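Local coordinates for protein nitrite transporter NirC (Salmonella enterica subsp. enterica serovar Typhimurium, PDB 4FC4) that forms a pentameric channel of the formate/nitrite transporter family that carries nitrite into and out of the cell across the cytoplasmic membrane, at residues A36-G41 / Y195-A200; I67-V72 / L166-A171; W162-A167 / L188-S193. One frame throughout, in Å; residues are numbered along the deposited sequence.

Contact 1: residues A36-G41 / Y195-A200; sequences AYVGLG and YEHSVA
V38 of helix 24-51 and A200 of helix 198-209 make the apolar part of this buried contact. The CG1 methyl of V38 rests 3.6 Å from A200 CB, and A200 CA is nearly as close. With V38 CG1 anti to the backbone N (chi1 180°), this branch is the one that reaches across. The same methyl also meets the H197 ring at a slant, with V38 CG1 4.3 Å from H197 ND1.

The polar part lies within 195-200. H197 is the N-cap of helix 198-209, and its ND1 accepts from A200 N at 3.1 Å. The bond is somewhat bent (147° at the hydrogen), and the donor is tilted 34° out of the ring plane. H197 NE2 is hydrogen-bonded to T81 OG1, so both ring nitrogens are gripped and the ring's rotation is fixed. H197 sits between helices 177-192 and 198-209, consistent with the central pore histidine known from this family.

Around the pair, V38 also packs on F65 and L79 in loops, H197 leans on C160 of helix 150-172, and V199 packs on N112 and S116 of helix 98-125.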
ATOM      1  N   ALA B  36      15.846  21.819  -0.527  1.00 36.84           N
ATOM      2  CA  ALA B  36      14.533  22.184  -1.036  1.00 36.17           C
ATOM      3  C   ALA B  36      13.541  20.977  -0.984  1.00 34.36           C
ATOM      4  O   ALA B  36      12.386  21.135  -0.501  1.00 35.79           O
ATOM      5  CB  ALA B  36      14.660  22.758  -2.450  1.00 35.02           C
ATOM      6  N   TYR B  37      14.006  19.788  -1.402  1.00 34.44           N
ATOM      7  CA  TYR B  37      13.163  18.572  -1.446  1.00 35.54           C
ATOM      8  C   TYR B  37      12.741  18.171  -0.069  1.00 38.71           C
ATOM      9  O   TYR B  37      11.544  17.916   0.158  1.00 35.89           O
ATOM     10  CB  TYR B  37      13.873  17.404  -2.112  1.00 34.44           C
ATOM     11  CG  TYR B  37      14.161  17.613  -3.620  1.00 36.09           C
ATOM     12  CD1 TYR B  37      13.583  18.689  -4.349  1.00 33.44           C
ATOM     13  CD2 TYR B  37      14.984  16.721  -4.301  1.00 31.80           C
ATOM     14  CE1 TYR B  37      13.855  18.851  -5.670  1.00 32.90           C
ATOM     15  CE2 TYR B  37      15.256  16.885  -5.627  1.00 32.71           C
ATOM     16  CZ  TYR B  37      14.706  17.945  -6.310  1.00 33.48           C
ATOM     17  OH  TYR B  37      15.062  18.082  -7.641  1.00 36.60           O
ATOM     18  N   VAL B  38      13.712  18.124   0.854  1.00 37.32           N
ATOM     19  CA  VAL B  38      13.394  17.796   2.226  1.00 36.08           C
ATOM     20  C   VAL B  38      12.365  18.808   2.759  1.00 37.26           C
ATOM     21  O   VAL B  38      11.377  18.406   3.408  1.00 34.01           O
ATOM     22  CB  VAL B  38      14.634  17.649   3.126  1.00 37.69           C
ATOM     23  CG1 VAL B  38      14.226  17.310   4.574  1.00 38.90           C
ATOM     24  CG2 VAL B  38      15.523  16.520   2.620  1.00 36.27           C
ATOM     25  N   GLY B  39      12.579  20.093   2.443  1.00 38.01           N
ATOM     26  CA  GLY B  39      11.645  21.166   2.750  1.00 37.17           C
ATOM     27  C   GLY B  39      10.196  20.926   2.285  1.00 42.25           C
ATOM     28  O   GLY B  39       9.260  21.197   3.047  1.00 42.47           O
ATOM     29  N   LEU B  40      10.003  20.496   1.030  1.00 36.78           N
ATOM     30  CA  LEU B  40       8.687  20.310   0.501  1.00 38.26           C
ATOM     31  C   LEU B  40       8.021  19.215   1.357  1.00 39.03           C
ATOM     32  O   LEU B  40       6.811  19.274   1.615  1.00 43.45           O
ATOM     33  CB  LEU B  40       8.739  19.925  -1.005  1.00 42.42           C
ATOM     34  CG  LEU B  40       9.160  21.024  -2.050  1.00 40.74           C
ATOM     35  CD1 LEU B  40       9.536  20.395  -3.369  1.00 35.00           C
ATOM     36  CD2 LEU B  40       8.020  22.041  -2.295  1.00 35.45           C
ATOM     37  N   GLY B  41       8.802  18.242   1.830  1.00 36.09           N
ATOM     38  CA  GLY B  41       8.330  17.317   2.857  1.00 37.07           C
ATOM     39  C   GLY B  41       7.900  17.951   4.189  1.00 37.73           C
ATOM     40  O   GLY B  41       6.856  17.595   4.766  1.00 39.23           O
ATOM     41  N   TYR B 195      12.780  12.206  16.754  1.00 37.41           N
ATOM     42  CA  TYR B 195      14.223  12.440  16.494  1.00 39.22           C
ATOM     43  C   TYR B 195      14.523  13.719  15.611  1.00 40.46           C
ATOM     44  O   TYR B 195      13.646  14.268  14.987  1.00 41.46           O
ATOM     45  CB  TYR B 195      14.914  11.196  15.951  1.00 36.30           C
ATOM     46  CG  TYR B 195      14.699   9.940  16.745  1.00 39.62           C
ATOM     47  CD1 TYR B 195      14.639   9.953  18.148  1.00 39.78           C
ATOM     48  CD2 TYR B 195      14.544   8.705  16.081  1.00 42.03           C
ATOM     49  CE1 TYR B 195      14.447   8.776  18.871  1.00 40.58           C
ATOM     50  CE2 TYR B 195      14.343   7.530  16.788  1.00 43.22           C
ATOM     51  CZ  TYR B 195      14.311   7.563  18.175  1.00 43.24           C
ATOM     52  OH  TYR B 195      14.099   6.380  18.834  1.00 41.36           O
ATOM     53  N   GLU B 196      15.758  14.178  15.571  1.00 41.24           N
ATOM     54  CA  GLU B 196      16.086  15.506  14.976  1.00 44.73           C
ATOM     55  C   GLU B 196      16.874  15.355  13.671  1.00 45.67           C
ATOM     56  O   GLU B 196      17.959  14.735  13.664  1.00 47.45           O
ATOM     57  CB  GLU B 196      16.958  16.341  15.969  1.00 47.80           C
ATOM     58  CG  GLU B 196      16.267  16.901  17.222  1.00 48.59           C
ATOM     59  CD  GLU B 196      15.217  17.973  16.941  1.00 49.77           C
ATOM     60  OE1 GLU B 196      15.515  19.164  16.637  1.00 46.00           O
ATOM     61  OE2 GLU B 196      14.051  17.590  17.005  1.00 50.35           O
ATOM     62  N   HIS B 197      16.367  15.924  12.577  1.00 43.91           N
ATOM     63  CA  HIS B 197      17.083  15.882  11.291  1.00 41.28           C
ATOM     64  C   HIS B 197      17.617  17.256  11.004  1.00 40.71           C
ATOM     65  O   HIS B 197      16.852  18.201  10.958  1.00 42.36           O
ATOM     66  CB  HIS B 197      16.159  15.355  10.148  1.00 41.22           C
ATOM     67  CG  HIS B 197      16.899  15.077   8.857  1.00 36.42           C
ATOM     68  ND1 HIS B 197      16.706  15.799   7.757  1.00 36.50           N
ATOM     69  CD2 HIS B 197      17.918  14.137   8.552  1.00 37.17           C
ATOM     70  CE1 HIS B 197      17.563  15.365   6.768  1.00 37.15           C
ATOM     71  NE2 HIS B 197      18.280  14.327   7.261  1.00 36.14           N
ATOM     72  N   SER B 198      18.938  17.401  10.927  1.00 45.84           N
ATOM     73  CA  SER B 198      19.610  18.736  10.756  1.00 44.74           C
ATOM     74  C   SER B 198      19.078  19.533   9.526  1.00 44.33           C
ATOM     75  O   SER B 198      18.577  20.652   9.667  1.00 42.56           O
ATOM     76  CB  SER B 198      21.134  18.572  10.684  1.00 42.92           C
ATOM     77  OG  SER B 198      21.518  17.867   9.486  1.00 43.23           O
ATOM     78  N   VAL B 199      19.155  18.938   8.338  1.00 44.12           N
ATOM     79  CA  VAL B 199      18.646  19.585   7.103  1.00 46.33           C
ATOM     80  C   VAL B 199      17.128  19.835   7.165  1.00 44.18           C
ATOM     81  O   VAL B 199      16.625  20.898   6.788  1.00 47.13           O
ATOM     82  CB  VAL B 199      19.060  18.780   5.841  1.00 45.66           C
ATOM     83  CG1 VAL B 199      18.523  19.395   4.573  1.00 44.17           C
ATOM     84  CG2 VAL B 199      20.580  18.682   5.749  1.00 41.44           C
ATOM     85  N   ALA B 200      16.372  18.873   7.640  1.00 44.40           N
ATOM     86  CA  ALA B 200      14.913  19.113   7.754  1.00 43.54           C
ATOM     87  C   ALA B 200      14.620  20.274   8.739  1.00 44.10           C
ATOM     88  O   ALA B 200      13.678  21.026   8.535  1.00 43.20           O
ATOM     89  CB  ALA B 200      14.169  17.846   8.172  1.00 39.62           C
TER

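Contact 2: residues I67-V72 / L166-A171; sequences IALTLV and LAIWMA
L69 overlaps A167 and the flank of I168 with a single methyl, CD2, at the meeting of helix 67-75 with helix 150-172. This is helix-to-helix packing inside the aquaporin-like formate/nitrite transporter fold, in which helix 67-75 is one short piece of a broken membrane-spanning segment and helix 150-172 is a long unbroken helix. The backbones stay well apart, the nearest CA atoms being L69 CA and A167 CA at 8.5 Å, and the leucine bridges the distance. Its CG is anti to the backbone N (chi1 -166°), and with chi2 at 66° CD2 continues the extended path from CA, ending 3.7 Å from A167 CB. Since CB is all the side chain A167 has, the leucine methyl comes close to the surface of the opposing helix at this point.

I168 leaves its helix to one side of L69, yet its CG1 branch borders the methyl. No hydrogen bond crosses between 67-72 and 166-171; the touching surfaces are wholly aliphatic and buried.

Helix 177-192 adds to the same cluster, with I183 and L187 against L69 and C186 against A167, while M85 and F86 of helix 80-93 pack on I168. W169, one residue on, stacks on Y245 of its own chain, and its NE1 donates to A75 O of a neighbouring subunit. On I168 the approach is through the methylene: L69 CD2 stands 4.3 Å from I168 CG1.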
ATOM      1  N   ILE B  67       7.914  11.378   1.456  1.00 45.41           N
ATOM      2  CA  ILE B  67       8.248  12.077   0.222  1.00 42.97           C
ATOM      3  C   ILE B  67       9.638  12.726   0.327  1.00 40.00           C
ATOM      4  O   ILE B  67      10.380  12.780  -0.665  1.00 41.42           O
ATOM      5  CB  ILE B  67       7.133  13.084  -0.164  1.00 40.42           C
ATOM      6  CG1 ILE B  67       7.535  13.895  -1.405  1.00 40.02           C
ATOM      7  CG2 ILE B  67       6.832  13.965   1.027  1.00 41.62           C
ATOM      8  CD1 ILE B  67       6.400  14.560  -2.111  1.00 37.35           C
ATOM      9  N   ALA B  68      10.017  13.167   1.523  1.00 37.52           N
ATOM     10  CA  ALA B  68      11.242  13.987   1.663  1.00 36.20           C
ATOM     11  C   ALA B  68      12.469  13.231   1.148  1.00 36.54           C
ATOM     12  O   ALA B  68      13.190  13.722   0.302  1.00 40.20           O
ATOM     13  CB  ALA B  68      11.482  14.446   3.132  1.00 37.61           C
ATOM     14  N   LEU B  69      12.699  12.025   1.659  1.00 37.89           N
ATOM     15  CA  LEU B  69      13.873  11.262   1.247  1.00 36.61           C
ATOM     16  C   LEU B  69      13.644  10.546  -0.063  1.00 35.15           C
ATOM     17  O   LEU B  69      14.617  10.279  -0.794  1.00 37.57           O
ATOM     18  CB  LEU B  69      14.317  10.318   2.334  1.00 38.19           C
ATOM     19  CG  LEU B  69      15.706   9.732   2.134  1.00 45.55           C
ATOM     20  CD1 LEU B  69      16.846  10.771   2.211  1.00 37.36           C
ATOM     21  CD2 LEU B  69      15.837   8.631   3.191  1.00 44.24           C
ATOM     22  N   THR B  70      12.379  10.262  -0.369  1.00 30.39           N
ATOM     23  CA  THR B  70      12.033   9.735  -1.676  1.00 32.93           C
ATOM     24  C   THR B  70      12.481  10.664  -2.806  1.00 37.99           C
ATOM     25  O   THR B  70      13.124  10.189  -3.747  1.00 45.58           O
ATOM     26  CB  THR B  70      10.540   9.477  -1.810  1.00 29.63           C
ATOM     27  OG1 THR B  70      10.112   8.591  -0.754  1.00 28.49           O
ATOM     28  CG2 THR B  70      10.243   8.914  -3.172  1.00 32.15           C
ATOM     29  N   LEU B  71      12.173  11.962  -2.699  1.00 39.47           N
ATOM     30  CA  LEU B  71      12.691  12.982  -3.613  1.00 37.58           C
ATOM     31  C   LEU B  71      14.197  12.960  -3.652  1.00 38.40           C
ATOM     32  O   LEU B  71      14.776  12.837  -4.693  1.00 38.69           O
ATOM     33  CB  LEU B  71      12.179  14.403  -3.245  1.00 36.38           C
ATOM     34  CG  LEU B  71      10.653  14.671  -3.374  1.00 37.13           C
ATOM     35  CD1 LEU B  71      10.290  16.089  -2.947  1.00 30.59           C
ATOM     36  CD2 LEU B  71      10.112  14.345  -4.776  1.00 30.30           C
ATOM     37  N   VAL B  72      14.835  13.146  -2.509  1.00 41.26           N
ATOM     38  CA  VAL B  72      16.292  13.174  -2.436  1.00 38.57           C
ATOM     39  C   VAL B  72      16.923  11.978  -3.178  1.00 40.46           C
ATOM     40  O   VAL B  72      17.843  12.167  -3.972  1.00 38.74           O
ATOM     41  CB  VAL B  72      16.772  13.243  -0.939  1.00 38.68           C
ATOM     42  CG1 VAL B  72      18.291  13.037  -0.826  1.00 40.05           C
ATOM     43  CG2 VAL B  72      16.407  14.598  -0.322  1.00 33.03           C
ATOM     44  N   LEU B 166      19.877   4.380   7.518  1.00 39.37           N
ATOM     45  CA  LEU B 166      19.353   3.042   7.334  1.00 40.61           C
ATOM     46  C   LEU B 166      18.454   2.972   6.081  1.00 45.68           C
ATOM     47  O   LEU B 166      18.499   1.985   5.338  1.00 48.96           O
ATOM     48  CB  LEU B 166      18.632   2.535   8.591  1.00 39.91           C
ATOM     49  CG  LEU B 166      19.656   1.929   9.580  1.00 42.12           C
ATOM     50  CD1 LEU B 166      19.150   1.958  11.031  1.00 42.12           C
ATOM     51  CD2 LEU B 166      20.101   0.530   9.160  1.00 38.84           C
ATOM     52  N   ALA B 167      17.680   4.037   5.819  1.00 41.30           N
ATOM     53  CA  ALA B 167      16.816   4.100   4.662  1.00 37.13           C
ATOM     54  C   ALA B 167      17.693   4.148   3.407  1.00 38.45           C
ATOM     55  O   ALA B 167      17.456   3.442   2.434  1.00 38.18           O
ATOM     56  CB  ALA B 167      15.918   5.321   4.763  1.00 37.24           C
ATOM     57  N   ILE B 168      18.761   4.933   3.452  1.00 39.24           N
ATOM     58  CA  ILE B 168      19.626   5.053   2.277  1.00 38.42           C
ATOM     59  C   ILE B 168      20.297   3.737   1.929  1.00 40.31           C
ATOM     60  O   ILE B 168      20.313   3.308   0.761  1.00 44.29           O
ATOM     61  CB  ILE B 168      20.669   6.146   2.497  1.00 37.79           C
ATOM     62  CG1 ILE B 168      19.939   7.512   2.577  1.00 34.67           C
ATOM     63  CG2 ILE B 168      21.679   6.050   1.403  1.00 37.27           C
ATOM     64  CD1 ILE B 168      20.802   8.622   3.102  1.00 32.55           C
ATOM     65  N   TRP B 169      20.801   3.090   2.976  1.00 41.89           N
ATOM     66  CA  TRP B 169      21.390   1.765   2.955  1.00 41.80           C
ATOM     67  C   TRP B 169      20.451   0.743   2.366  1.00 41.80           C
ATOM     68  O   TRP B 169      20.804   0.048   1.389  1.00 43.06           O
ATOM     69  CB  TRP B 169      21.721   1.386   4.389  1.00 42.31           C
ATOM     70  CG  TRP B 169      22.477   0.085   4.568  1.00 42.36           C
ATOM     71  CD1 TRP B 169      21.973  -1.130   5.011  1.00 41.50           C
ATOM     72  CD2 TRP B 169      23.907  -0.151   4.335  1.00 43.14           C
ATOM     73  NE1 TRP B 169      22.964  -2.083   5.050  1.00 44.28           N
ATOM     74  CE2 TRP B 169      24.146  -1.560   4.656  1.00 45.64           C
ATOM     75  CE3 TRP B 169      24.972   0.637   3.892  1.00 42.84           C
ATOM     76  CZ2 TRP B 169      25.405  -2.142   4.530  1.00 49.37           C
ATOM     77  CZ3 TRP B 169      26.230   0.052   3.767  1.00 45.52           C
ATOM     78  CH2 TRP B 169      26.451  -1.306   4.079  1.00 49.12           C
ATOM     79  N   MET B 170      19.268   0.607   2.968  1.00 40.77           N
ATOM     80  CA  MET B 170      18.291  -0.387   2.492  1.00 41.45           C
ATOM     81  C   MET B 170      17.857  -0.131   1.050  1.00 40.12           C
ATOM     82  O   MET B 170      17.624  -1.056   0.294  1.00 39.82           O
ATOM     83  CB  MET B 170      17.082  -0.465   3.410  1.00 39.12           C
ATOM     84  CG  MET B 170      17.347  -1.002   4.807  1.00 41.90           C
ATOM     85  SD  MET B 170      15.784  -1.069   5.699  1.00 47.12           S
ATOM     86  CE  MET B 170      15.189  -2.624   5.134  1.00 52.92           C
ATOM     87  N   ALA B 171      17.715   1.148   0.694  1.00 42.47           N
ATOM     88  CA  ALA B 171      17.419   1.541  -0.694  1.00 39.87           C
ATOM     89  C   ALA B 171      18.517   1.080  -1.638  1.00 40.91           C
ATOM     90  O   ALA B 171      18.218   0.523  -2.695  1.00 44.41           O
ATOM     91  CB  ALA B 171      17.207   3.038  -0.801  1.00 32.84           C
TER

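Contact 3: residues W162-A167 / L188-S193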
ATOM      1  N   TRP B 162      20.797   7.594  12.104  1.00 45.29           N
ATOM      2  CA  TRP B 162      20.779   6.143  12.076  1.00 43.45           C
ATOM      3  C   TRP B 162      19.681   5.737  11.144  1.00 44.99           C
ATOM      4  O   TRP B 162      19.926   4.992  10.187  1.00 47.75           O
ATOM      5  CB  TRP B 162      20.520   5.579  13.479  1.00 40.62           C
ATOM      6  CG  TRP B 162      21.210   4.240  13.663  1.00 42.03           C
ATOM      7  CD1 TRP B 162      21.779   3.446  12.671  1.00 42.34           C
ATOM      8  CD2 TRP B 162      21.400   3.493  14.898  1.00 42.09           C
ATOM      9  NE1 TRP B 162      22.305   2.307  13.188  1.00 43.13           N
ATOM     10  CE2 TRP B 162      22.105   2.261  14.525  1.00 46.69           C
ATOM     11  CE3 TRP B 162      21.110   3.727  16.239  1.00 45.73           C
ATOM     12  CZ2 TRP B 162      22.512   1.302  15.494  1.00 49.34           C
ATOM     13  CZ3 TRP B 162      21.493   2.753  17.202  1.00 46.75           C
ATOM     14  CH2 TRP B 162      22.167   1.571  16.829  1.00 49.47           C
ATOM     15  N   LEU B 163      18.467   6.254  11.391  1.00 39.26           N
ATOM     16  CA  LEU B 163      17.297   5.791  10.693  1.00 40.56           C
ATOM     17  C   LEU B 163      17.341   6.266   9.225  1.00 43.44           C
ATOM     18  O   LEU B 163      17.055   5.503   8.317  1.00 40.11           O
ATOM     19  CB  LEU B 163      15.982   6.220  11.406  1.00 37.20           C
ATOM     20  CG  LEU B 163      15.584   5.217  12.484  1.00 37.51           C
ATOM     21  CD1 LEU B 163      14.547   5.760  13.482  1.00 38.16           C
ATOM     22  CD2 LEU B 163      15.109   3.906  11.828  1.00 36.14           C
ATOM     23  N   VAL B 164      17.704   7.523   8.998  1.00 42.90           N
ATOM     24  CA  VAL B 164      17.759   8.050   7.636  1.00 42.43           C
ATOM     25  C   VAL B 164      18.880   7.356   6.791  1.00 45.81           C
ATOM     26  O   VAL B 164      18.615   6.940   5.639  1.00 45.89           O
ATOM     27  CB  VAL B 164      17.887   9.592   7.638  1.00 38.99           C
ATOM     28  CG1 VAL B 164      17.936  10.125   6.197  1.00 35.32           C
ATOM     29  CG2 VAL B 164      16.757  10.174   8.457  1.00 31.54           C
ATOM     30  N   CYS B 165      20.098   7.236   7.354  1.00 41.45           N
ATOM     31  CA  CYS B 165      21.110   6.363   6.748  1.00 42.28           C
ATOM     32  C   CYS B 165      20.676   4.907   6.590  1.00 42.29           C
ATOM     33  O   CYS B 165      21.069   4.255   5.627  1.00 49.97           O
ATOM     34  CB  CYS B 165      22.419   6.430   7.492  1.00 41.67           C
ATOM     35  SG  CYS B 165      23.222   8.006   7.146  1.00 51.30           S
ATOM     36  N   LEU B 166      19.877   4.380   7.518  1.00 39.37           N
ATOM     37  CA  LEU B 166      19.353   3.042   7.334  1.00 40.61           C
ATOM     38  C   LEU B 166      18.454   2.972   6.081  1.00 45.68           C
ATOM     39  O   LEU B 166      18.499   1.985   5.338  1.00 48.96           O
ATOM     40  CB  LEU B 166      18.632   2.535   8.591  1.00 39.91           C
ATOM     41  CG  LEU B 166      19.656   1.929   9.580  1.00 42.12           C
ATOM     42  CD1 LEU B 166      19.150   1.958  11.031  1.00 42.12           C
ATOM     43  CD2 LEU B 166      20.101   0.530   9.160  1.00 38.84           C
ATOM     44  N   ALA B 167      17.680   4.037   5.819  1.00 41.30           N
ATOM     45  CA  ALA B 167      16.816   4.100   4.662  1.00 37.13           C
ATOM     46  C   ALA B 167      17.693   4.148   3.407  1.00 38.45           C
ATOM     47  O   ALA B 167      17.456   3.442   2.434  1.00 38.18           O
ATOM     48  CB  ALA B 167      15.918   5.321   4.763  1.00 37.24           C
ATOM     49  N   LEU B 188       8.719   7.448   8.856  1.00 37.23           N
ATOM     50  CA  LEU B 188       7.730   7.193   9.958  1.00 36.86           C
ATOM     51  C   LEU B 188       8.416   7.166  11.342  1.00 37.72           C
ATOM     52  O   LEU B 188       8.014   7.851  12.300  1.00 38.88           O
ATOM     53  CB  LEU B 188       6.973   5.891   9.725  1.00 35.78           C
ATOM     54  CG  LEU B 188       5.974   5.408  10.788  1.00 36.73           C
ATOM     55  CD1 LEU B 188       4.920   6.465  11.128  1.00 37.24           C
ATOM     56  CD2 LEU B 188       5.263   4.182  10.273  1.00 33.60           C
ATOM     57  N   ALA B 189       9.490   6.383  11.417  1.00 34.83           N
ATOM     58  CA  ALA B 189      10.103   6.050  12.672  1.00 34.65           C
ATOM     59  C   ALA B 189      10.843   7.291  13.241  1.00 37.20           C
ATOM     60  O   ALA B 189      10.690   7.569  14.429  1.00 34.83           O
ATOM     61  CB  ALA B 189      11.082   4.867  12.519  1.00 33.51           C
ATOM     62  N   PHE B 190      11.629   8.011  12.452  1.00 33.08           N
ATOM     63  CA  PHE B 190      12.376   9.104  13.072  1.00 38.14           C
ATOM     64  C   PHE B 190      11.480  10.269  13.469  1.00 40.26           C
ATOM     65  O   PHE B 190      11.627  10.819  14.562  1.00 47.45           O
ATOM     66  CB  PHE B 190      13.634   9.482  12.288  1.00 37.63           C
ATOM     67  CG  PHE B 190      13.543  10.788  11.543  1.00 44.50           C
ATOM     68  CD1 PHE B 190      13.481  12.034  12.231  1.00 41.43           C
ATOM     69  CD2 PHE B 190      13.593  10.803  10.140  1.00 40.98           C
ATOM     70  CE1 PHE B 190      13.377  13.226  11.518  1.00 41.37           C
ATOM     71  CE2 PHE B 190      13.531  11.998   9.459  1.00 38.56           C
ATOM     72  CZ  PHE B 190      13.407  13.204  10.134  1.00 37.81           C
ATOM     73  N   ILE B 191      10.528  10.644  12.602  1.00 45.40           N
ATOM     74  CA  ILE B 191       9.646  11.789  12.901  1.00 40.66           C
ATOM     75  C   ILE B 191       8.754  11.399  14.092  1.00 41.17           C
ATOM     76  O   ILE B 191       8.712  12.109  15.102  1.00 44.37           O
ATOM     77  CB  ILE B 191       8.751  12.170  11.678  1.00 42.76           C
ATOM     78  CG1 ILE B 191       9.569  12.745  10.518  1.00 36.29           C
ATOM     79  CG2 ILE B 191       7.626  13.131  12.090  1.00 36.50           C
ATOM     80  CD1 ILE B 191       9.860  14.235  10.688  1.00 37.76           C
ATOM     81  N   ALA B 192       8.031  10.287  13.970  1.00 36.64           N
ATOM     82  CA  ALA B 192       7.119   9.879  15.032  1.00 37.93           C
ATOM     83  C   ALA B 192       7.802   9.621  16.377  1.00 37.09           C
ATOM     84  O   ALA B 192       7.197   9.826  17.401  1.00 41.91           O
ATOM     85  CB  ALA B 192       6.236   8.672  14.611  1.00 35.92           C
ATOM     86  N   SER B 193       9.059   9.199  16.401  1.00 37.07           N
ATOM     87  CA  SER B 193       9.714   8.933  17.681  1.00 38.20           C
ATOM     88  C   SER B 193      10.204  10.227  18.351  1.00 41.00           C
ATOM     89  O   SER B 193      10.670  10.164  19.462  1.00 43.64           O
ATOM     90  CB  SER B 193      10.907   7.980  17.491  1.00 38.77           C
ATOM     91  OG  SER B 193      10.534   6.722  16.931  1.00 41.97           O
TER
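L163 packs against A189 and F190 across the antiparallel pair of helices 150-172 and 177-192, consecutive in the chain, whose local axes run at 164° to each other and approach to 9.5 Å. Starting from its root, L163 CB lies 4.1 Å from F190 CB. Beyond CG the branches part. CD1 does most of the touching, at 3.7 Å from A189 CB and 3.8 Å from F190 N, so it sits where the A189 side chain and the F190 backbone meet. CD2 reaches A189 CB more loosely, at 4.2 Å.

One residue later, V164 brings CG2 up to the F190 ring at a slant, 3.6 Å from F190 CD2 and almost as near to CE2. With CG1 anti to the backbone N (chi1 180°), CG2 lies beside that N and is the branch turned to the F190 ring. I191 CG1 lies over one face of the ring, offset toward its rim.

The polar contacts stay within 188-193. A189 O takes two donors from S193, the backbone N and, at 2.6 Å, the hydroxyl OG. No hydrogen bond crosses between the two segments, and the side chains that meet are all apolar: here the segments are held by van der Waals packing, which suits a pair buried in the core of a membrane protein.

The three contacts form one compact core: the centre of contact 1 lies about 12 Å from the centres of contacts 2 and 3, which are about 10 Å apart. Along the chain come 36-41, 67-72, the overlapping 162-167 and 166-171, then 188-193 directly followed by 195-200. Contacts 2 and 3 share helix 150-172, and L69 CD2 approaches V164 CG1 where they join. V38 CG2 packs on V72 CG2 between contacts 1 and 2, F190 CZ on H197 CB between contacts 1 and 3. The broken segments, 67-75 in one and 177-192 with 198-209 in the other, are thus packed against the unbroken helices 24-51 and 150-172, consistent with a framework for the pore of each subunit.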